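Local coordinates for protein Phenylalanine/tyrosine ammonia-lyase (Rhodosporidium toruloides, PDB 1Y2M) that catalyses the non-oxidative deamination of L-phenylalanine and L-tyrosine to trans-cinnamate and p-coumarate, releasing ammonium at the entry to phenylpropanoid metabolism, at residues 65-69 / 70-74; 181-185 / 186-190; 535-538 / 539-542; 652-655 / 656-660. One frame throughout, in Å; residues are numbered along the deposited sequence.

How the interactions relate
Each contact is local, formed within one continuous run of eight to ten residues, so none encloses another and the four follow in series. Interaction 1 shapes the turn from strand 60-62 into helix 69-77, and interaction 2 does the same for the loop between helices 162-176 and 185-197; their centres lie about 20 Å apart on the same side of the chain's centre. Interaction 3 lies within the long helix 506-560, on the opposite side. Interaction 4 follows in the loop joining helices 619-646 and 662-672, and folds back against interaction 3: Asp536 probably hydrogen-bonds to Ser652, and Phe542 packs on Tyr657, tying that loop to the long helix.

Interaction 1: 65-69 / 70-74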
loop_
_atom_site.group_PDB
_atom_site.type_symbol
_atom_site.label_atom_id
_atom_site.label_comp_id
_atom_site.label_asym_id
_atom_site.label_seq_id
_atom_site.Cartn_x
_atom_site.Cartn_y
_atom_site.Cartn_z
ATOM N N TYR B 65 32.273 12.694 16.104
ATOM C CA TYR B 65 32.675 11.486 15.328
ATOM C C TYR B 65 32.446 10.134 16.033
ATOM O O TYR B 65 32.233 9.126 15.356
ATOM C CB TYR B 65 34.163 11.586 14.928
ATOM C CG TYR B 65 34.460 12.690 13.972
ATOM C CD1 TYR B 65 34.556 12.447 12.603
ATOM C CD2 TYR B 65 34.623 13.999 14.418
ATOM C CE1 TYR B 65 34.812 13.496 11.703
ATOM C CE2 TYR B 65 34.835 15.040 13.541
ATOM C CZ TYR B 65 34.917 14.792 12.186
ATOM O OH TYR B 65 35.114 15.848 11.355
ATOM N N SER B 66 32.531 10.115 17.376
ATOM C CA SER B 66 32.520 8.905 18.199
ATOM C C SER B 66 31.159 8.418 18.581
ATOM O O SER B 66 31.011 7.290 19.055
ATOM C CB SER B 66 33.287 9.155 19.534
ATOM O OG SER B 66 34.630 9.461 19.297
ATOM N N LEU B 67 30.160 9.296 18.483
ATOM C CA LEU B 67 28.849 8.994 19.017
ATOM C C LEU B 67 28.300 7.757 18.334
ATOM O O LEU B 67 28.285 7.691 17.104
ATOM C CB LEU B 67 27.914 10.157 18.755
ATOM C CG LEU B 67 26.468 10.039 19.173
ATOM C CD1 LEU B 67 26.404 9.861 20.666
ATOM C CD2 LEU B 67 25.591 11.213 18.731
ATOM N N ASN B 68 27.799 6.801 19.113
ATOM C CA ASN B 68 27.190 5.593 18.528
ATOM C C ASN B 68 25.748 5.448 18.959
ATOM O O ASN B 68 25.232 6.265 19.732
ATOM C CB ASN B 68 27.991 4.332 18.870
ATOM C CG ASN B 68 28.060 4.061 20.369
ATOM O OD1 ASN B 68 27.040 4.154 21.078
ATOM N ND2 ASN B 68 29.240 3.713 20.855
ATOM N N LEU B 69 25.056 4.451 18.434
ATOM C CA LEU B 69 23.636 4.384 18.631
ATOM C C LEU B 69 23.230 3.985 20.036
ATOM O O LEU B 69 22.251 4.514 20.598
ATOM C CB LEU B 69 22.993 3.480 17.574
ATOM C CG LEU B 69 23.222 3.851 16.108
ATOM C CD1 LEU B 69 22.342 3.012 15.232
ATOM C CD2 LEU B 69 22.938 5.313 15.979
ATOM N N GLY B 70 24.024 3.109 20.656
ATOM C CA GLY B 70 23.819 2.820 22.074
ATOM C C GLY B 70 23.939 4.063 22.940
ATOM O O GLY B 70 23.156 4.232 23.875
ATOM N N ASP B 71 24.907 4.933 22.616
ATOM C CA ASP B 71 25.105 6.197 23.337
ATOM C C ASP B 71 23.861 7.055 23.200
ATOM O O ASP B 71 23.392 7.652 24.182
ATOM C CB ASP B 71 26.225 7.004 22.715
ATOM C CG ASP B 71 27.613 6.467 22.977
ATOM O OD1 ASP B 71 27.869 5.860 24.051
ATOM O OD2 ASP B 71 28.502 6.761 22.108
ATOM N N VAL B 72 23.325 7.126 21.968
ATOM C CA VAL B 72 22.125 7.954 21.713
ATOM C C VAL B 72 20.964 7.491 22.591
ATOM O O VAL B 72 20.308 8.286 23.285
ATOM C CB VAL B 72 21.726 7.957 20.223
ATOM C CG1 VAL B 72 20.332 8.546 20.040
ATOM C CG2 VAL B 72 22.773 8.688 19.345
ATOM N N VAL B 73 20.746 6.183 22.596
ATOM C CA VAL B 73 19.656 5.621 23.413
ATOM C C VAL B 73 19.916 5.913 24.904
ATOM O O VAL B 73 19.000 6.269 25.633
ATOM C CB VAL B 73 19.508 4.119 23.191
ATOM C CG1 VAL B 73 18.428 3.528 24.163
ATOM C CG2 VAL B 73 19.103 3.830 21.759
ATOM N N SER B 74 21.156 5.784 25.362
ATOM C CA SER B 74 21.446 6.084 26.786
ATOM C C SER B 74 21.101 7.510 27.175
ATOM O O SER B 74 20.547 7.767 28.252
ATOM C CB SER B 74 22.885 5.773 27.162
ATOM O OG SER B 74 23.848 6.567 26.471
HETATM O O HOH W 1 28.713 3.287 23.808
#
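Leu67 opens the contact by laying its two methyl branches against the first turn of the helix that follows. Its CG stands opposite the backbone N, which carries CD1 to 3.5 Å from Asp71 CB, while CD2 meets Val72 CG2 at 3.8 Å, the two apolar side chains crossing at about a right angle. The same leucine also packs on Leu60 and Leu62 of strand 60-62, so it bridges strand and helix. Asn68 comes next, at the N-cap. With chi1 at 62°, its CG sits between backbone N and carbonyl carbon, and the amide swings over the helix end: OD1 accepts from Asp71 N at 2.7 Å, the donor lying almost in line with the C=O bond. Asp71 answers with OD2, which takes the Asn68 N-H at 3.1 Å from its anti side, somewhat out of the carboxylate plane. This reciprocal pair is a capping box, and the amide and carboxylate planes are only 18° apart. A water joins their outer ends, accepting from Asn68 ND2 at 3.0 Å and lying 2.7 Å from Asp71 OD1, to which it probably donates; OD1 is also salt-bridged to Arg80. Asn68 O then receives Val72 N, and Leu69 O receives Val73 N at 3.0 Å, as regular helical bonding takes over. The Leu69 side chain packs on helices 44-52, 273-303 and 368-391.

Interaction 2: 181-185 / 186-190; sequences SAVRL and VVLEA
Val183 and Val187 meet methyl to methyl, CG1 to CG1 at 3.6 Å, their side chains crossing at roughly a right angle. Val183 CG1 also touches Leu188 CD2 at 4.0 Å, so this loop valine rests on two residues of the first helical turn. Next to it, Arg184 folds its chain at chi3 (-70°) and brings the guanidinium over Val186, whose CG1 lies 3.4 Å above one face of that group, displaced toward its rim. Val187 CG2 approaches the same guanidinium obliquely, 3.6 Å from Arg184 NH2. Arg184 occupies the N-cap of helix 185-197, and its carbonyl oxygen collects two weak bonds, from Val187 N and Leu188 N. The first helical bond not weak by its geometry is one residue on, where Glu189 N reaches Leu185 O at 2.8 Å with an N-H...O angle of 172°. The Glu189 side chain crosses that of Leu185, with OE2 3.9 Å from Leu185 CG. Further out, a salt bridge from Arg184 NE to Glu264 anchors the guanidinium, and Val187 leans on helix 264-269. Leu176 of helix 162-176 packs on both Val183 and Leu188. The Val183 side chain is about 9 Å from that of Asn270, a probable cinnamate-binding residue.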
loop_
_atom_site.group_PDB
_atom_site.type_symbol
_atom_site.label_atom_id
_atom_site.label_comp_id
_atom_site.label_asym_id
_atom_site.label_seq_id
_atom_site.Cartn_x
_atom_site.Cartn_y
_atom_site.Cartn_z
ATOM N N SER B 181 29.645 24.450 10.807
ATOM C CA SER B 181 28.370 25.079 10.964
ATOM C C SER B 181 28.330 26.502 11.542
ATOM O O SER B 181 27.334 27.186 11.334
ATOM C CB SER B 181 27.505 24.186 11.835
ATOM O OG SER B 181 27.454 22.856 11.354
ATOM N N ALA B 182 29.389 26.942 12.247
ATOM C CA ALA B 182 29.476 28.307 12.794
ATOM C C ALA B 182 28.412 28.605 13.831
ATOM O O ALA B 182 27.905 29.710 13.941
ATOM C CB ALA B 182 29.475 29.344 11.684
ATOM N N VAL B 183 28.113 27.596 14.646
ATOM C CA VAL B 183 27.261 27.799 15.815
ATOM C C VAL B 183 28.159 27.849 17.056
ATOM O O VAL B 183 29.024 26.975 17.236
ATOM C CB VAL B 183 26.234 26.664 15.933
ATOM C CG1 VAL B 183 25.400 26.829 17.211
ATOM C CG2 VAL B 183 25.286 26.619 14.677
ATOM N N ARG B 184 27.961 28.842 17.924
ATOM C CA ARG B 184 28.821 28.982 19.097
ATOM C C ARG B 184 28.689 27.853 20.108
ATOM O O ARG B 184 27.633 27.254 20.291
ATOM C CB ARG B 184 28.546 30.270 19.844
ATOM C CG ARG B 184 28.784 31.582 19.063
ATOM C CD ARG B 184 28.154 32.745 19.836
ATOM N NE ARG B 184 26.701 32.636 19.787
ATOM C CZ ARG B 184 25.847 33.108 20.693
ATOM N NH1 ARG B 184 26.266 33.797 21.747
ATOM N NH2 ARG B 184 24.541 32.911 20.510
ATOM N N LEU B 185 29.782 27.629 20.820
ATOM C CA LEU B 185 29.809 26.657 21.886
ATOM C C LEU B 185 28.750 26.943 22.944
ATOM O O LEU B 185 28.106 26.007 23.422
ATOM C CB LEU B 185 31.177 26.636 22.546
ATOM C CG LEU B 185 31.376 25.599 23.633
ATOM C CD1 LEU B 185 31.189 24.192 23.081
ATOM C CD2 LEU B 185 32.766 25.772 24.257
ATOM N N VAL B 186 28.525 28.204 23.273
ATOM C CA VAL B 186 27.511 28.549 24.251
ATOM C C VAL B 186 26.106 28.039 23.870
ATOM O O VAL B 186 25.301 27.670 24.756
ATOM C CB VAL B 186 27.508 30.057 24.530
ATOM C CG1 VAL B 186 27.066 30.835 23.351
ATOM C CG2 VAL B 186 26.655 30.349 25.723
ATOM N N VAL B 187 25.816 28.015 22.574
ATOM C CA VAL B 187 24.558 27.489 22.062
ATOM C C VAL B 187 24.494 25.958 22.282
ATOM O O VAL B 187 23.453 25.395 22.677
ATOM C CB VAL B 187 24.363 27.855 20.578
ATOM C CG1 VAL B 187 23.156 27.155 19.970
ATOM C CG2 VAL B 187 24.230 29.336 20.435
ATOM N N LEU B 188 25.594 25.268 22.001
ATOM C CA LEU B 188 25.620 23.830 22.174
ATOM C C LEU B 188 25.477 23.501 23.646
ATOM O O LEU B 188 24.721 22.580 24.020
ATOM C CB LEU B 188 26.926 23.214 21.626
ATOM C CG LEU B 188 27.259 23.572 20.169
ATOM C CD1 LEU B 188 28.442 22.645 19.734
ATOM C CD2 LEU B 188 26.099 23.488 19.247
ATOM N N GLU B 189 26.160 24.281 24.486
ATOM C CA GLU B 189 26.004 24.160 25.925
ATOM C C GLU B 189 24.584 24.425 26.421
ATOM O O GLU B 189 24.161 23.857 27.416
ATOM C CB GLU B 189 27.011 25.077 26.661
ATOM C CG GLU B 189 28.431 24.612 26.460
ATOM C CD GLU B 189 29.447 25.553 27.135
ATOM O OE1 GLU B 189 29.134 26.755 27.370
ATOM O OE2 GLU B 189 30.588 25.105 27.378
ATOM N N ALA B 190 23.837 25.268 25.728
ATOM C CA ALA B 190 22.424 25.509 26.111
ATOM C C ALA B 190 21.624 24.223 25.961
ATOM O O ALA B 190 20.818 23.861 26.810
ATOM C CB ALA B 190 21.833 26.571 25.267
#

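Interaction 3: 535-538 / 539-542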
loop_
_atom_site.group_PDB
_atom_site.type_symbol
_atom_site.label_atom_id
_atom_site.label_comp_id
_atom_site.label_asym_id
_atom_site.label_seq_id
_atom_site.Cartn_x
_atom_site.Cartn_y
_atom_site.Cartn_z
ATOM N N ILE B 535 4.813 -25.234 26.980
ATOM C CA ILE B 535 5.991 -25.909 27.582
ATOM C C ILE B 535 5.599 -26.652 28.879
ATOM O O ILE B 535 5.973 -27.765 29.115
ATOM C CB ILE B 535 7.118 -24.909 27.840
ATOM C CG1 ILE B 535 7.820 -24.639 26.506
ATOM C CG2 ILE B 535 8.077 -25.402 28.838
ATOM C CD1 ILE B 535 8.710 -23.415 26.471
ATOM N N ASP B 536 4.842 -25.977 29.739
ATOM C CA ASP B 536 4.387 -26.608 30.963
ATOM C C ASP B 536 3.455 -27.797 30.675
ATOM O O ASP B 536 3.529 -28.811 31.346
ATOM C CB ASP B 536 3.704 -25.531 31.789
ATOM C CG ASP B 536 4.681 -24.664 32.523
ATOM O OD1 ASP B 536 5.831 -25.115 32.829
ATOM O OD2 ASP B 536 4.301 -23.508 32.886
ATOM N N LEU B 537 2.568 -27.672 29.695
ATOM C CA LEU B 537 1.662 -28.786 29.345
ATOM C C LEU B 537 2.429 -29.962 28.739
ATOM O O LEU B 537 2.121 -31.166 28.982
ATOM C CB LEU B 537 0.559 -28.320 28.403
ATOM C CG LEU B 537 -0.447 -27.329 29.034
ATOM C CD1 LEU B 537 -1.429 -26.788 27.952
ATOM C CD2 LEU B 537 -1.188 -27.972 30.178
ATOM N N ARG B 538 3.422 -29.633 27.925
ATOM C CA ARG B 538 4.277 -30.690 27.411
ATOM C C ARG B 538 5.045 -31.409 28.514
ATOM O O ARG B 538 5.239 -32.634 28.507
ATOM C CB ARG B 538 5.235 -30.150 26.365
ATOM C CG ARG B 538 5.902 -31.268 25.552
ATOM C CD ARG B 538 4.950 -31.980 24.624
ATOM N NE ARG B 538 4.683 -31.229 23.392
ATOM C CZ ARG B 538 3.814 -31.598 22.450
ATOM N NH1 ARG B 538 3.056 -32.678 22.656
ATOM N NH2 ARG B 538 3.712 -30.911 21.350
ATOM N N ALA B 539 5.506 -30.640 29.491
ATOM C CA ALA B 539 6.240 -31.243 30.617
ATOM C C ALA B 539 5.336 -32.188 31.413
ATOM O O ALA B 539 5.824 -33.264 31.833
ATOM C CB ALA B 539 6.804 -30.170 31.490
ATOM N N ILE B 540 4.066 -31.794 31.625
ATOM C CA ILE B 540 3.053 -32.680 32.241
ATOM C C ILE B 540 2.886 -33.984 31.439
ATOM O O ILE B 540 2.870 -35.088 32.003
ATOM C CB ILE B 540 1.685 -31.947 32.391
ATOM C CG1 ILE B 540 1.803 -30.926 33.492
ATOM C CG2 ILE B 540 0.568 -32.906 32.692
ATOM C CD1 ILE B 540 0.644 -29.879 33.503
ATOM N N GLU B 541 2.814 -33.852 30.126
ATOM C CA GLU B 541 2.748 -35.016 29.250
ATOM C C GLU B 541 3.952 -35.921 29.462
ATOM O O GLU B 541 3.812 -37.132 29.606
ATOM C CB GLU B 541 2.680 -34.596 27.801
ATOM C CG GLU B 541 2.762 -35.727 26.810
ATOM C CD GLU B 541 2.815 -35.245 25.359
ATOM O OE1 GLU B 541 2.398 -34.106 25.060
ATOM O OE2 GLU B 541 3.318 -36.000 24.510
ATOM N N PHE B 542 5.134 -35.328 29.514
ATOM C CA PHE B 542 6.353 -36.111 29.753
ATOM C C PHE B 542 6.371 -36.795 31.114
ATOM O O PHE B 542 6.745 -37.973 31.212
ATOM C CB PHE B 542 7.577 -35.227 29.618
ATOM C CG PHE B 542 7.997 -34.965 28.186
ATOM C CD1 PHE B 542 7.170 -35.243 27.108
ATOM C CD2 PHE B 542 9.249 -34.431 27.935
ATOM C CE1 PHE B 542 7.574 -34.968 25.780
ATOM C CE2 PHE B 542 9.664 -34.164 26.638
ATOM C CZ PHE B 542 8.829 -34.431 25.567
#
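Two turns of the long helix 506-560 provide the frame here, with an i to i+3 salt bridge and an i to i+4 packing contact both built on Arg538. Successive i to i+4 backbone bonds hold the turns, from Ala539 N to Ile535 O at 2.9 Å through Phe542 N to Arg538 O at 2.9 Å. Arg538 bends at chi2 and chi3 (70° and 79°), curling alongside Glu541 so that NH1 donates to OE1 at 2.9 Å. The acceptor lies close to the guanidinium plane and offers its syn lone pair, although the two flat groups are turned 70° against each other. The aliphatic part of the arginine serves a second neighbour: CG sits over one face of the Phe542 ring, 4.1 Å from CE1. Leu537 CD2 and Ile540 CD1 make a looser apolar pair at 4.2 Å. The guanidinium is gripped further by the backbone oxygens of Ala303, Asn449 and Arg450, and Glu541 OE2 has a second cationic partner in Lys545. Asp536 reaches Tyr666 and Arg670 of helix 662-672, while Ile540 packs on Val640 and Phe644 of helix 619-646, so this part of the long helix touches both helices that flank the 652-660 loop.

Interaction 4: 652-655 / 656-660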
loop_
_atom_site.group_PDB
_atom_site.type_symbol
_atom_site.label_atom_id
_atom_site.label_comp_id
_atom_site.label_asym_id
_atom_site.label_seq_id
_atom_site.Cartn_x
_atom_site.Cartn_y
_atom_site.Cartn_z
ATOM N N SER B 652 8.643 -26.437 38.677
ATOM C CA SER B 652 7.988 -26.906 37.450
ATOM C C SER B 652 8.787 -28.018 36.771
ATOM O O SER B 652 9.989 -27.872 36.584
ATOM C CB SER B 652 7.849 -25.807 36.418
ATOM O OG SER B 652 7.355 -26.363 35.198
ATOM N N PRO B 653 8.111 -29.095 36.318
ATOM C CA PRO B 653 8.810 -30.149 35.611
ATOM C C PRO B 653 9.430 -29.674 34.295
ATOM O O PRO B 653 10.355 -30.308 33.817
ATOM C CB PRO B 653 7.742 -31.230 35.394
ATOM C CG PRO B 653 6.477 -30.519 35.440
ATOM C CD PRO B 653 6.684 -29.400 36.449
ATOM N N ALA B 654 8.979 -28.553 33.753
ATOM C CA ALA B 654 9.584 -27.979 32.550
ATOM C C ALA B 654 11.085 -27.754 32.759
ATOM O O ALA B 654 11.864 -27.847 31.809
ATOM C CB ALA B 654 8.921 -26.674 32.208
ATOM N N LEU B 655 11.477 -27.424 33.987
ATOM C CA LEU B 655 12.899 -27.179 34.264
ATOM C C LEU B 655 13.734 -28.437 34.029
ATOM O O LEU B 655 14.954 -28.346 33.896
ATOM C CB LEU B 655 13.067 -26.682 35.692
ATOM C CG LEU B 655 12.302 -25.405 35.986
ATOM C CD1 LEU B 655 12.399 -25.061 37.464
ATOM C CD2 LEU B 655 12.753 -24.227 35.156
ATOM N N SER B 656 13.085 -29.593 34.003
ATOM C CA SER B 656 13.761 -30.890 33.728
ATOM C C SER B 656 14.097 -31.123 32.243
ATOM O O SER B 656 14.927 -31.998 31.917
ATOM C CB SER B 656 12.895 -32.059 34.195
ATOM O OG SER B 656 12.778 -32.073 35.603
ATOM N N TYR B 657 13.451 -30.383 31.345
ATOM C CA TYR B 657 13.531 -30.673 29.943
ATOM C C TYR B 657 13.986 -29.513 29.099
ATOM O O TYR B 657 14.474 -29.727 28.000
ATOM C CB TYR B 657 12.163 -31.133 29.443
ATOM C CG TYR B 657 11.607 -32.318 30.200
ATOM C CD1 TYR B 657 12.162 -33.586 30.065
ATOM C CD2 TYR B 657 10.525 -32.165 31.049
ATOM C CE1 TYR B 657 11.645 -34.674 30.772
ATOM C CE2 TYR B 657 10.026 -33.226 31.784
ATOM C CZ TYR B 657 10.580 -34.468 31.640
ATOM O OH TYR B 657 10.050 -35.516 32.364
ATOM N N LEU B 658 13.779 -28.281 29.577
ATOM C CA LEU B 658 14.151 -27.119 28.776
ATOM C C LEU B 658 15.649 -27.112 28.550
ATOM O O LEU B 658 16.418 -27.547 29.415
ATOM C CB LEU B 658 13.786 -25.829 29.492
ATOM C CG LEU B 658 12.315 -25.486 29.446
ATOM C CD1 LEU B 658 11.992 -24.510 30.523
ATOM C CD2 LEU B 658 11.967 -24.933 28.164
ATOM N N SER B 659 16.057 -26.529 27.421
ATOM C CA SER B 659 17.453 -26.127 27.224
ATOM C C SER B 659 17.882 -25.276 28.350
ATOM O O SER B 659 17.089 -24.485 28.805
ATOM C CB SER B 659 17.631 -25.236 25.989
ATOM O OG SER B 659 17.820 -26.085 24.904
ATOM N N PRO B 660 19.171 -25.345 28.738
ATOM C CA PRO B 660 19.610 -24.395 29.749
ATOM C C PRO B 660 19.450 -22.928 29.370
ATOM O O PRO B 660 19.312 -22.087 30.255
ATOM C CB PRO B 660 21.094 -24.731 29.936
ATOM C CG PRO B 660 21.481 -25.507 28.767
ATOM C CD PRO B 660 20.248 -26.270 28.365
#
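An ST turn begins the loop between helices 619-646 and 662-672: Ser652 OG accepts from Ala654 N at 3.1 Å, and the chain then turns so that the carbonyl oxygens of Pro653 and Ala654 meet the N-H groups of residues 656-658. Pro653 O takes Ser656 N at 2.8 Å, with the donor standing 53° out of the carbonyl plane. The same oxygen lies 3.3 Å from Tyr657 CD2, approaching the ring obliquely. Ala654 O is held by two N-H groups that come from different directions. Leu658 N, at 3.0 Å, is almost in line with the C=O bond (176°), whereas Tyr657 N, also at 3.0 Å, sits well above the carbonyl plane. The bond from Tyr657 is of the i to i+3 kind and that from Leu658 of the i to i+4 kind, so a single turn is closed before the chain extends through Leu658 and Ser659. Leu658, its CG opposite the carbonyl carbon (chi1 -77°), folds back over that turn and sets CD1 4.1 Å from Ala654 CB. Around this turn, Ser652 OG also hydrogen-bonds to Tyr666 OH and probably to Asp536 OD1. Tyr657 packs edge-to-face with Phe542 of the long helix, and its hydroxyl is hydrogen-bonded to Glu543. Pro653 rests on Ala539 and Glu543 of that helix, while Leu655 and Leu658 pack against Tyr666 of helix 662-672.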